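Local atomic coordinates of laccase (Uncultured bacterium, PDB entry 4F7K), a protein that probably oxidises phenolic and related substrates with copper centres while reducing molecular oxygen to water, as other laccases do. Residues 202-206 against 237-241; 130-134 against 172-178; 134-139 against 189-195; 13-17 against 140-144. One frame throughout, in Å; residues are numbered along the deposited sequence.

Interaction 1: residues 202-206 against 237-241; sequences EGVEG and ADVIT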
loop_
_atom_site.group_PDB
_atom_site.type_symbol
_atom_site.label_atom_id
_atom_site.label_comp_id
_atom_site.label_asym_id
_atom_site.label_seq_id
_atom_site.Cartn_x
_atom_site.Cartn_y
_atom_site.Cartn_z
ATOM N N GLU A 202 -1.581 -6.624 19.086
ATOM C CA GLU A 202 -1.501 -6.958 20.519
ATOM C C GLU A 202 -0.514 -6.074 21.260
ATOM O O GLU A 202 0.443 -5.588 20.665
ATOM C CB GLU A 202 -1.159 -8.429 20.706
ATOM C CG GLU A 202 -2.278 -9.338 20.207
ATOM C CD GLU A 202 -2.000 -10.793 20.419
ATOM O OE1 GLU A 202 -0.963 -11.142 21.029
ATOM O OE2 GLU A 202 -2.836 -11.597 19.968
ATOM N N GLY A 203 -0.787 -5.835 22.551
ATOM C CA GLY A 203 0.105 -5.054 23.425
ATOM C C GLY A 203 -0.021 -3.548 23.319
ATOM O O GLY A 203 0.755 -2.817 23.918
ATOM N N VAL A 204 -0.991 -3.077 22.547
ATOM C CA VAL A 204 -1.194 -1.649 22.389
ATOM C C VAL A 204 -2.670 -1.334 22.446
ATOM O O VAL A 204 -3.509 -2.211 22.217
ATOM C CB VAL A 204 -0.643 -1.070 21.045
ATOM C CG1 VAL A 204 0.860 -1.193 20.968
ATOM C CG2 VAL A 204 -1.326 -1.720 19.854
ATOM N N GLU A 205 -2.966 -0.066 22.715
ATOM C CA GLU A 205 -4.337 0.425 22.761
ATOM C C GLU A 205 -4.443 1.782 22.076
ATOM O O GLU A 205 -3.696 2.719 22.388
ATOM C CB GLU A 205 -4.828 0.536 24.214
ATOM C CG GLU A 205 -6.342 0.536 24.361
ATOM C CD GLU A 205 -6.792 0.345 25.797
ATOM O OE1 GLU A 205 -6.307 1.082 26.684
ATOM O OE2 GLU A 205 -7.642 -0.540 26.035
ATOM N N GLY A 206 -5.391 1.881 21.155
ATOM C CA GLY A 206 -5.604 3.107 20.411
ATOM C C GLY A 206 -6.538 2.842 19.260
ATOM O O GLY A 206 -7.455 2.021 19.388
ATOM N N ALA A 237 -1.542 4.394 18.823
ATOM C CA ALA A 237 -1.864 3.648 20.007
ATOM C C ALA A 237 -0.781 3.843 21.047
ATOM O O ALA A 237 0.334 4.279 20.733
ATOM C CB ALA A 237 -2.041 2.164 19.669
ATOM N N ASP A 238 -1.139 3.545 22.295
ATOM C CA ASP A 238 -0.224 3.617 23.416
ATOM C C ASP A 238 0.233 2.209 23.737
ATOM O O ASP A 238 -0.563 1.253 23.672
ATOM C CB ASP A 238 -0.932 4.218 24.636
ATOM C CG ASP A 238 -1.364 5.675 24.420
ATOM O OD1 ASP A 238 -0.531 6.507 23.996
ATOM O OD2 ASP A 238 -2.548 5.987 24.691
ATOM N N VAL A 239 1.507 2.076 24.088
ATOM C CA VAL A 239 2.057 0.783 24.471
ATOM C C VAL A 239 1.615 0.467 25.895
ATOM O O VAL A 239 2.059 1.127 26.855
ATOM C CB VAL A 239 3.581 0.777 24.382
ATOM C CG1 VAL A 239 4.123 -0.593 24.759
ATOM C CG2 VAL A 239 4.033 1.197 22.976
ATOM N N ILE A 240 0.740 -0.526 26.049
ATOM C CA ILE A 240 0.127 -0.724 27.377
ATOM C C ILE A 240 0.814 -1.725 28.310
ATOM O O ILE A 240 0.459 -1.800 29.481
ATOM C CB ILE A 240 -1.430 -0.940 27.347
ATOM C CG1 ILE A 240 -1.826 -2.147 26.510
ATOM C CG2 ILE A 240 -2.149 0.308 26.853
ATOM C CD1 ILE A 240 -3.329 -2.432 26.572
ATOM N N THR A 241 1.810 -2.464 27.823
ATOM C CA THR A 241 2.445 -3.476 28.679
ATOM C C THR A 241 3.958 -3.663 28.456
ATOM O O THR A 241 4.579 -2.876 27.744
ATOM C CB THR A 241 1.674 -4.830 28.614
ATOM O OG1 THR A 241 1.974 -5.609 29.787
ATOM C CG2 THR A 241 1.996 -5.599 27.318
#
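Val204, Glu205 and Gly206 pair antiparallel with Val239, Asp238 and Ala237, the short strand axes making an angle of 153°, and the hydrogen-bonded pair Glu205-Asp238 sits between two non-hydrogen-bonded ones. In that central pair Asp238 N donates to Glu205 O at 2.7 Å and Glu205 N to Asp238 O at 2.9 Å. The ladder runs one rung beyond the strand, with Ile240 N bonded to Gly203 O at 3.1 Å. The pairing belongs to the six-stranded sheet of the second cupredoxin-like unit of this multicopper oxidase, in which strand 183-190 lies along the other side of strand 232-239. Val204 and Val239 share one face, where Ile245 touches both; Val204 also meets its diagonal neighbour, CB to Ala237 CB at 3.8 Å. The methyl of Ala237 is close to the opposing backbone, CB to Glu205 O at 3.2 Å. At the margin Ile240 holds CG1 between its own N and carbonyl carbon (chi1 59°), which lays that carbon 3.7 Å from Gly203 O. Its other branch, CG2, rests on Glu205 CB at 3.8 Å. The carboxylate of Asp238 turns elsewhere, to a salt bridge with Arg183.

Interaction 2: residues 130-134 against 172-178; sequences DHDLI and VEPVTPV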
loop_
_atom_site.group_PDB
_atom_site.type_symbol
_atom_site.label_atom_id
_atom_site.label_comp_id
_atom_site.label_asym_id
_atom_site.label_seq_id
_atom_site.Cartn_x
_atom_site.Cartn_y
_atom_site.Cartn_z
ATOM N N ASP A 130 5.769 9.203 20.140
ATOM C CA ASP A 130 7.171 8.888 20.450
ATOM C C ASP A 130 7.921 8.154 19.333
ATOM O O ASP A 130 9.103 8.385 19.138
ATOM C CB ASP A 130 7.268 8.101 21.759
ATOM C CG ASP A 130 6.723 8.873 22.924
ATOM O OD1 ASP A 130 7.152 10.037 23.110
ATOM O OD2 ASP A 130 5.870 8.323 23.649
ATOM N N HIS A 131 7.240 7.268 18.614
ATOM C CA HIS A 131 7.864 6.529 17.507
ATOM C C HIS A 131 6.886 6.385 16.364
ATOM O O HIS A 131 5.697 6.138 16.572
ATOM C CB HIS A 131 8.315 5.136 17.942
ATOM C CG HIS A 131 9.339 5.138 19.031
ATOM N ND1 HIS A 131 9.007 5.032 20.365
ATOM C CD2 HIS A 131 10.688 5.243 18.985
ATOM C CE1 HIS A 131 10.108 5.057 21.092
ATOM N NE2 HIS A 131 11.143 5.193 20.280
ATOM N N ASP A 132 7.412 6.537 15.159
ATOM C CA ASP A 132 6.651 6.470 13.940
ATOM C C ASP A 132 7.259 5.333 13.124
ATOM O O ASP A 132 8.309 5.503 12.506
ATOM C CB ASP A 132 6.756 7.824 13.221
ATOM C CG ASP A 132 5.928 7.895 11.941
ATOM O OD1 ASP A 132 5.568 6.828 11.345
ATOM O OD2 ASP A 132 5.657 9.047 11.515
ATOM N N LEU A 133 6.578 4.181 13.132
ATOM C CA LEU A 133 7.095 2.941 12.527
ATOM C C LEU A 133 6.254 2.501 11.337
ATOM O O LEU A 133 5.033 2.693 11.323
ATOM C CB LEU A 133 7.161 1.798 13.559
ATOM C CG LEU A 133 7.790 2.194 14.906
ATOM C CD1 LEU A 133 7.496 1.198 16.039
ATOM C CD2 LEU A 133 9.301 2.482 14.791
ATOM N N ILE A 134 6.921 1.920 10.338
ATOM C CA ILE A 134 6.256 1.444 9.136
ATOM C C ILE A 134 6.242 -0.077 9.182
ATOM O O ILE A 134 7.274 -0.687 9.422
ATOM C CB ILE A 134 7.009 1.954 7.884
ATOM C CG1 ILE A 134 6.828 3.477 7.729
ATOM C CG2 ILE A 134 6.608 1.182 6.617
ATOM C CD1 ILE A 134 7.909 4.157 6.876
ATOM N N VAL A 172 9.339 -4.340 10.121
ATOM C CA VAL A 172 9.188 -3.127 10.883
ATOM C C VAL A 172 10.337 -2.209 10.508
ATOM O O VAL A 172 11.493 -2.629 10.485
ATOM C CB VAL A 172 9.192 -3.417 12.426
ATOM C CG1 VAL A 172 9.021 -2.153 13.202
ATOM C CG2 VAL A 172 8.052 -4.385 12.788
ATOM N N GLU A 173 10.010 -0.981 10.149
ATOM C CA GLU A 173 11.023 -0.011 9.744
ATOM C C GLU A 173 10.767 1.303 10.449
ATOM O O GLU A 173 9.686 1.860 10.288
ATOM C CB GLU A 173 10.992 0.197 8.230
ATOM C CG GLU A 173 11.907 1.336 7.719
ATOM C CD GLU A 173 13.366 1.118 8.048
ATOM O OE1 GLU A 173 13.881 0.017 7.769
ATOM O OE2 GLU A 173 14.000 2.057 8.590
ATOM N N PRO A 174 11.739 1.786 11.257
ATOM C CA PRO A 174 13.006 1.098 11.599
ATOM C C PRO A 174 12.788 0.119 12.751
ATOM O O PRO A 174 11.747 0.174 13.400
ATOM C CB PRO A 174 13.904 2.246 12.064
ATOM C CG PRO A 174 12.909 3.194 12.772
ATOM C CD PRO A 174 11.633 3.105 11.928
ATOM N N VAL A 175 13.736 -0.780 12.979
ATOM C CA VAL A 175 13.710 -1.618 14.167
ATOM C C VAL A 175 14.321 -0.810 15.295
ATOM O O VAL A 175 15.502 -0.437 15.278
ATOM C CB VAL A 175 14.499 -2.922 14.002
ATOM C CG1 VAL A 175 14.642 -3.608 15.370
ATOM C CG2 VAL A 175 13.807 -3.835 12.952
ATOM N N THR A 176 13.502 -0.519 16.277
ATOM C CA THR A 176 13.879 0.438 17.254
ATOM C C THR A 176 13.264 -0.075 18.534
ATOM O O THR A 176 12.216 -0.709 18.491
ATOM C CB THR A 176 13.402 1.854 16.813
ATOM O OG1 THR A 176 14.405 2.817 17.138
ATOM C CG2 THR A 176 12.056 2.254 17.428
ATOM N N PRO A 177 13.932 0.151 19.670
ATOM C CA PRO A 177 13.327 -0.327 20.900
ATOM C C PRO A 177 12.301 0.687 21.387
ATOM O O PRO A 177 12.542 1.893 21.334
ATOM C CB PRO A 177 14.512 -0.420 21.864
ATOM C CG PRO A 177 15.533 0.568 21.340
ATOM C CD PRO A 177 15.186 0.896 19.907
ATOM N N VAL A 178 11.164 0.185 21.843
ATOM C CA VAL A 178 10.047 1.025 22.263
ATOM C C VAL A 178 9.783 0.788 23.757
ATOM O O VAL A 178 10.031 -0.311 24.268
ATOM C CB VAL A 178 8.833 0.738 21.333
ATOM C CG1 VAL A 178 7.489 0.912 22.013
ATOM C CG2 VAL A 178 8.932 1.580 20.071
#
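His131, Leu133 and Ile134 meet a chain that leaves the sheet partway along, and the packing is shaped by that departure. While both chains are still strands, Ile134 and Glu173 form an antiparallel hydrogen-bonded pair, with Ile134 N to Glu173 O and Glu173 N to Ile134 O both at 2.8 Å. A cis peptide precedes Pro174, and from there 174-178 arches away before returning near His131. Side chains fill the bay under the arch. Leu133 crosses Pro174 at about a right angle, its CD2 branch 3.7 Å from Pro174 CD and also against the proline carbonyl. The methyl of Thr176 is the next bump, filling the hollow between two neighbours: its CG2 stands 3.8 Å from Leu133 CD2 and 3.6 Å from His131 CD2. Strand 167-173 is an edge strand of the second cupredoxin-like unit's sheet, and Ile261 of strand 256-261 packs against Leu133, Val172 and Val178, so the bay faces the other layer of a beta sandwich. Farther along, Val178 CG2 makes a CH-pi contact over one face of the His131 imidazole, 3.7 Å from the ring centroid and displaced toward the rim near ND1. With CG of His131 beside its backbone N (chi1 -61°) and the ring turned across the CB-CG bond (chi2 94°), a broad face is offered to that methyl. Leu133 CD1 approaches the same methyl more loosely, 4.3 Å from Val178 CG2.

Interaction 3: residues 134-139 against 189-195; sequences IIMIDD and INVATDR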
loop_
_atom_site.group_PDB
_atom_site.type_symbol
_atom_site.label_atom_id
_atom_site.label_comp_id
_atom_site.label_asym_id
_atom_site.label_seq_id
_atom_site.Cartn_x
_atom_site.Cartn_y
_atom_site.Cartn_z
ATOM N N ILE A 134 6.921 1.920 10.338
ATOM C CA ILE A 134 6.256 1.444 9.136
ATOM C C ILE A 134 6.242 -0.077 9.182
ATOM O O ILE A 134 7.274 -0.687 9.422
ATOM C CB ILE A 134 7.009 1.954 7.884
ATOM C CG1 ILE A 134 6.828 3.477 7.729
ATOM C CG2 ILE A 134 6.608 1.182 6.617
ATOM C CD1 ILE A 134 7.909 4.157 6.876
ATOM N N ILE A 135 5.080 -0.681 8.935
ATOM C CA ILE A 135 4.917 -2.116 9.045
ATOM C C ILE A 135 4.455 -2.654 7.707
ATOM O O ILE A 135 3.262 -2.516 7.346
ATOM C CB ILE A 135 3.825 -2.523 10.094
ATOM C CG1 ILE A 135 3.822 -1.586 11.314
ATOM C CG2 ILE A 135 3.940 -4.015 10.443
ATOM C CD1 ILE A 135 5.079 -1.548 12.073
ATOM N N MET A 136 5.382 -3.309 7.008
ATOM C CA MET A 136 5.114 -3.873 5.702
ATOM C C MET A 136 4.900 -5.376 5.854
ATOM O O MET A 136 5.801 -6.136 6.315
ATOM C CB MET A 136 6.237 -3.522 4.702
ATOM C CG MET A 136 6.239 -2.027 4.293
ATOM S SD MET A 136 7.870 -1.424 3.679
ATOM C CE MET A 136 8.889 -1.376 5.176
ATOM N N ILE A 137 3.698 -5.808 5.521
ATOM C CA ILE A 137 3.364 -7.210 5.671
ATOM C C ILE A 137 3.377 -7.865 4.299
ATOM O O ILE A 137 2.785 -7.356 3.354
ATOM C CB ILE A 137 2.007 -7.402 6.387
ATOM C CG1 ILE A 137 2.020 -6.652 7.729
ATOM C CG2 ILE A 137 1.704 -8.886 6.598
ATOM C CD1 ILE A 137 0.672 -6.668 8.508
ATOM N N ASP A 138 4.105 -8.971 4.183
ATOM C CA ASP A 138 4.237 -9.659 2.889
ATOM C C ASP A 138 4.251 -11.156 3.205
ATOM O O ASP A 138 4.486 -11.569 4.342
ATOM C CB ASP A 138 5.553 -9.202 2.226
ATOM C CG ASP A 138 5.574 -9.349 0.699
ATOM O OD1 ASP A 138 4.589 -9.897 0.115
ATOM O OD2 ASP A 138 6.625 -8.894 0.102
ATOM N N ASP A 139 3.956 -11.995 2.233
ATOM C CA ASP A 139 4.263 -13.403 2.463
ATOM C C ASP A 139 5.161 -13.981 1.393
ATOM O O ASP A 139 5.424 -13.333 0.381
ATOM C CB ASP A 139 3.009 -14.215 2.694
ATOM C CG ASP A 139 2.357 -14.583 1.446
ATOM O OD1 ASP A 139 2.293 -13.680 0.575
ATOM O OD2 ASP A 139 1.955 -15.762 1.342
ATOM N N ILE A 189 1.089 -1.529 6.055
ATOM C CA ILE A 189 0.949 -1.625 4.637
ATOM C C ILE A 189 0.947 -3.087 4.252
ATOM O O ILE A 189 1.907 -3.801 4.590
ATOM C CB ILE A 189 2.113 -0.944 3.886
ATOM C CG1 ILE A 189 2.331 0.488 4.394
ATOM C CG2 ILE A 189 1.819 -0.985 2.393
ATOM C CD1 ILE A 189 3.588 1.205 3.824
ATOM N N ASN A 190 -0.101 -3.518 3.545
ATOM C CA ASN A 190 -0.125 -4.870 2.979
ATOM C C ASN A 190 0.574 -4.816 1.625
ATOM O O ASN A 190 -0.004 -4.268 0.661
ATOM C CB ASN A 190 -1.558 -5.440 2.837
ATOM C CG ASN A 190 -1.565 -6.875 2.227
ATOM O OD1 ASN A 190 -0.525 -7.364 1.778
ATOM N ND2 ASN A 190 -2.732 -7.546 2.215
ATOM N N VAL A 191 1.829 -5.294 1.571
ATOM C CA VAL A 191 2.616 -5.211 0.338
ATOM C C VAL A 191 2.590 -6.537 -0.432
ATOM O O VAL A 191 3.203 -6.650 -1.483
ATOM C CB VAL A 191 4.083 -4.754 0.577
ATOM C CG1 VAL A 191 4.104 -3.384 1.279
ATOM C CG2 VAL A 191 4.894 -5.820 1.405
ATOM N N ALA A 192 1.882 -7.537 0.088
ATOM C CA ALA A 192 1.623 -8.754 -0.697
ATOM C C ALA A 192 0.810 -8.468 -1.964
ATOM O O ALA A 192 -0.016 -7.550 -2.015
ATOM C CB ALA A 192 0.919 -9.827 0.166
ATOM N N THR A 193 1.052 -9.233 -3.011
ATOM C CA THR A 193 0.294 -9.049 -4.228
ATOM C C THR A 193 -0.978 -9.945 -4.227
ATOM O O THR A 193 -1.924 -9.715 -4.970
ATOM C CB THR A 193 1.184 -9.385 -5.466
ATOM O OG1 THR A 193 1.868 -10.662 -5.319
ATOM C CG2 THR A 193 2.199 -8.294 -5.682
ATOM N N ASP A 194 -0.974 -10.996 -3.419
ATOM C CA ASP A 194 -1.901 -12.103 -3.653
ATOM C C ASP A 194 -2.578 -12.614 -2.418
ATOM O O ASP A 194 -3.288 -13.603 -2.518
ATOM C CB ASP A 194 -1.231 -13.272 -4.412
ATOM C CG ASP A 194 -0.943 -12.938 -5.862
ATOM O OD1 ASP A 194 -1.893 -12.920 -6.672
ATOM O OD2 ASP A 194 0.245 -12.684 -6.208
ATOM N N ARG A 195 -2.375 -11.945 -1.289
ATOM C CA ARG A 195 -2.856 -12.378 0.032
ATOM C C ARG A 195 -3.603 -11.263 0.746
ATOM O O ARG A 195 -3.117 -10.125 0.756
ATOM C CB ARG A 195 -1.672 -12.799 0.916
ATOM C CG ARG A 195 -0.933 -14.070 0.420
ATOM C CD ARG A 195 -1.888 -15.262 0.377
ATOM N NE ARG A 195 -1.216 -16.510 -0.006
ATOM C CZ ARG A 195 -1.872 -17.571 -0.459
ATOM N NH1 ARG A 195 -3.182 -17.502 -0.556
ATOM N NH2 ARG A 195 -1.234 -18.679 -0.818
HETATM O O HOH W 1 1.450 -12.365 -2.065
#
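Ile135 and Ile137 carry the backbone of this contact, which pairs strand 131-140 in parallel with strand 183-190, here through 134-139 and 189-190. Ile135 O takes the N-H of Ile189 at 2.7 Å, and Ile137 N gives a nearly straight bond to Ile189 O at 2.8 Å. Where the second strand ends, Ile137 O receives Val191 N at 2.9 Å and, weakly, Ala192 N as well. Val191 is wedged between side chains of the first strand: CG1 lies 3.9 Å from Met136 CG, while CG2, set between its own backbone N and carbonyl carbon (chi1 -58°), comes within 3.5 Å of Asp138 CB.

Farther along, Asp139 OD2 meets the guanidinium edge in a long salt bridge to Arg195 NE, 3.5 Å, the two planes 71° apart; Arg195 has a second conformer, so this bridge is tentative. A water donates to Asp139 OD1 and accepts from Asp194 N. Behind these contacts Asn190 organises the turn. Its OD1 accepts Ala192 N at 2.9 Å in an Asx turn, and its ND2 donates to Arg195 O at 3.0 Å and, beyond the turn, to Leu227 O. Asp194 OD1 leaves the second cupredoxin-like unit, bonding Gly404 N and His401 NE2 in the C-terminal multicopper-oxidase region, where the family's His-Cys-His sequence lies. Buried Ile135 O, Ile137 O and Ile189 O are thus met by N-H groups across the strands. The charge of Asp138 is probably offset by weak, long ion pairs to Lys113 and Arg106, that of Asp139 by Arg195 in its modelled conformer; Lys113 also bonds the Asp139 carbonyl.

Interaction 4: residues 13-17 against 140-144; sequences AQILP and WRITE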
loop_
_atom_site.group_PDB
_atom_site.type_symbol
_atom_site.label_atom_id
_atom_site.label_comp_id
_atom_site.label_asym_id
_atom_site.label_seq_id
_atom_site.Cartn_x
_atom_site.Cartn_y
_atom_site.Cartn_z
ATOM N N ALA A 13 18.108 -10.120 0.912
ATOM C CA ALA A 13 17.309 -9.715 2.058
ATOM C C ALA A 13 17.276 -10.822 3.060
ATOM O O ALA A 13 17.144 -11.983 2.684
ATOM C CB ALA A 13 15.895 -9.391 1.612
ATOM N N GLN A 14 17.348 -10.465 4.336
ATOM C CA GLN A 14 17.184 -11.459 5.376
ATOM C C GLN A 14 15.703 -11.614 5.702
ATOM O O GLN A 14 15.160 -10.877 6.523
ATOM C CB GLN A 14 18.011 -11.128 6.631
ATOM C CG GLN A 14 18.106 -12.289 7.663
ATOM C CD GLN A 14 18.823 -13.553 7.130
ATOM O OE1 GLN A 14 19.826 -13.457 6.472
ATOM N NE2 GLN A 14 18.288 -14.727 7.433
ATOM N N ILE A 15 15.062 -12.581 5.058
ATOM C CA ILE A 15 13.646 -12.840 5.250
ATOM C C ILE A 15 13.404 -13.907 6.317
ATOM O O ILE A 15 12.668 -13.652 7.288
ATOM C CB ILE A 15 12.982 -13.206 3.923
ATOM C CG1 ILE A 15 13.153 -12.024 2.973
ATOM C CG2 ILE A 15 11.514 -13.538 4.167
ATOM C CD1 ILE A 15 12.948 -12.316 1.541
ATOM N N LEU A 16 14.026 -15.079 6.140
ATOM C CA LEU A 16 14.041 -16.152 7.122
ATOM C C LEU A 16 14.743 -15.646 8.391
ATOM O O LEU A 16 15.463 -14.662 8.333
ATOM C CB LEU A 16 14.788 -17.395 6.563
ATOM C CG LEU A 16 14.205 -18.192 5.370
ATOM C CD1 LEU A 16 15.210 -19.224 4.798
ATOM C CD2 LEU A 16 12.898 -18.902 5.714
ATOM N N PRO A 17 14.522 -16.301 9.542
ATOM C CA PRO A 17 15.114 -15.903 10.799
ATOM C C PRO A 17 16.636 -15.842 10.766
ATOM O O PRO A 17 17.275 -16.461 9.903
ATOM C CB PRO A 17 14.708 -17.041 11.731
ATOM C CG PRO A 17 13.384 -17.461 11.225
ATOM C CD PRO A 17 13.523 -17.369 9.734
ATOM N N TRP A 140 5.716 -15.158 1.640
ATOM C CA TRP A 140 6.772 -15.636 0.753
ATOM C C TRP A 140 6.756 -17.161 0.688
ATOM O O TRP A 140 6.443 -17.827 1.661
ATOM C CB TRP A 140 8.187 -15.238 1.218
ATOM C CG TRP A 140 8.594 -13.802 1.193
ATOM C CD1 TRP A 140 9.284 -13.135 0.217
ATOM C CD2 TRP A 140 8.416 -12.880 2.261
ATOM N NE1 TRP A 140 9.497 -11.812 0.604
ATOM C CE2 TRP A 140 8.967 -11.648 1.860
ATOM C CE3 TRP A 140 7.829 -12.984 3.523
ATOM C CZ2 TRP A 140 8.959 -10.545 2.673
ATOM C CZ3 TRP A 140 7.819 -11.905 4.326
ATOM C CH2 TRP A 140 8.360 -10.680 3.907
ATOM N N ARG A 141 7.114 -17.684 -0.466
ATOM C CA ARG A 141 7.354 -19.114 -0.608
ATOM C C ARG A 141 8.839 -19.200 -0.842
ATOM O O ARG A 141 9.345 -18.785 -1.885
ATOM C CB ARG A 141 6.537 -19.672 -1.767
ATOM N N ILE A 142 9.546 -19.655 0.182
ATOM C CA ILE A 142 11.031 -19.686 0.170
ATOM C C ILE A 142 11.524 -21.123 0.317
ATOM O O ILE A 142 11.054 -21.827 1.201
ATOM C CB ILE A 142 11.650 -18.864 1.344
ATOM C CG1 ILE A 142 10.977 -17.526 1.502
ATOM C CG2 ILE A 142 13.121 -18.603 1.122
ATOM C CD1 ILE A 142 11.618 -16.624 2.610
ATOM N N THR A 143 12.459 -21.554 -0.534
ATOM C CA THR A 143 12.998 -22.927 -0.456
ATOM C C THR A 143 13.900 -23.075 0.762
ATOM O O THR A 143 14.163 -22.101 1.501
ATOM C CB THR A 143 13.826 -23.324 -1.693
ATOM O OG1 THR A 143 15.008 -22.502 -1.766
ATOM C CG2 THR A 143 13.007 -23.200 -2.988
ATOM N N GLU A 144 14.378 -24.302 0.949
ATOM C CA GLU A 144 15.286 -24.668 2.027
ATOM C C GLU A 144 16.578 -23.849 2.052
ATOM O O GLU A 144 17.067 -23.508 3.129
ATOM C CB GLU A 144 15.570 -26.188 2.071
ATOM C CG GLU A 144 15.471 -26.971 0.738
ATOM C CD GLU A 144 14.131 -26.756 -0.008
ATOM O OE1 GLU A 144 13.116 -26.483 0.670
ATOM O OE2 GLU A 144 14.086 -26.843 -1.263
#
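Ile15 lies over the indole of Trp140, and this is the dense half of the contact. Its CG2 methyl stands above the middle of the six-membered ring, 3.7 Å from the centroid and 13° off the ring normal, a CH-pi contact over the face. The longer branch covers the five-membered part, CD1 being 3.6 Å from Trp140 NE1. Both reach the ring because Ile15 keeps CG1 beside its backbone N (chi1 -61°) and CG2 opposite that N. Ile142 closes in on the same methyl: its CD1 is 3.5 Å from Ile15 CG2, tighter than usual for two carbons.

Away from the ring the fit relaxes. Leu16 and Ile142 lie alongside each other but point opposite ways, Leu16 CD2 to Ile142 CD1 at 4.1 Å, and Leu16 CD1 only brushes Thr143 O at 4.5 Å. Here both partners are partly exposed. The turn carrying Ile15 and Leu16 is tied within itself, Gln14 NE2 donating to Leu16 O at 3.0 Å from above the carbonyl plane and also bonding Glu20 O.

A loop of the first multicopper-oxidase region thus meets the end of strand 131-140 and the loop after it in the second, so the contact joins neighbouring cupredoxin-like units, with Phe167 of strand 167-173 touching both Ile15 and Trp140. Arg169 reaches the carbonyls of Gln14 and Ile15 through weak bonds, and Lys113 makes a cation-pi contact with the indole. Between the two segments themselves adhesion is apolar, which implies that this junction depends on shape and dispersion and that direction-specific polar ties come from the surrounding residues.

In the fold
Interactions 1, 2 and 3 build one six-stranded sheet at different depths. Interaction 3 is the buried one, near the middle of the chain, whereas 1 and 2 are partly exposed and lie farther out. Interactions 2 and 3 share strand 131-140 and Ile134: antiparallel pairing lines one side of that strand and parallel pairing the other, and Glu173 CB packs on Met136 CE across them. Interaction 1 joins this group through Val239 against Val178. Interaction 4 starts where 134-139 ends, yet joins that strand end and its following loop to a loop of the first unit. Backbone ladders dominate 1 and 3, methyl-filled curvature 2, aromatic-aliphatic packing 4; a charged pair spans the segments only in 3, tentatively, while acids of 1 and 2 pair with arginines outside.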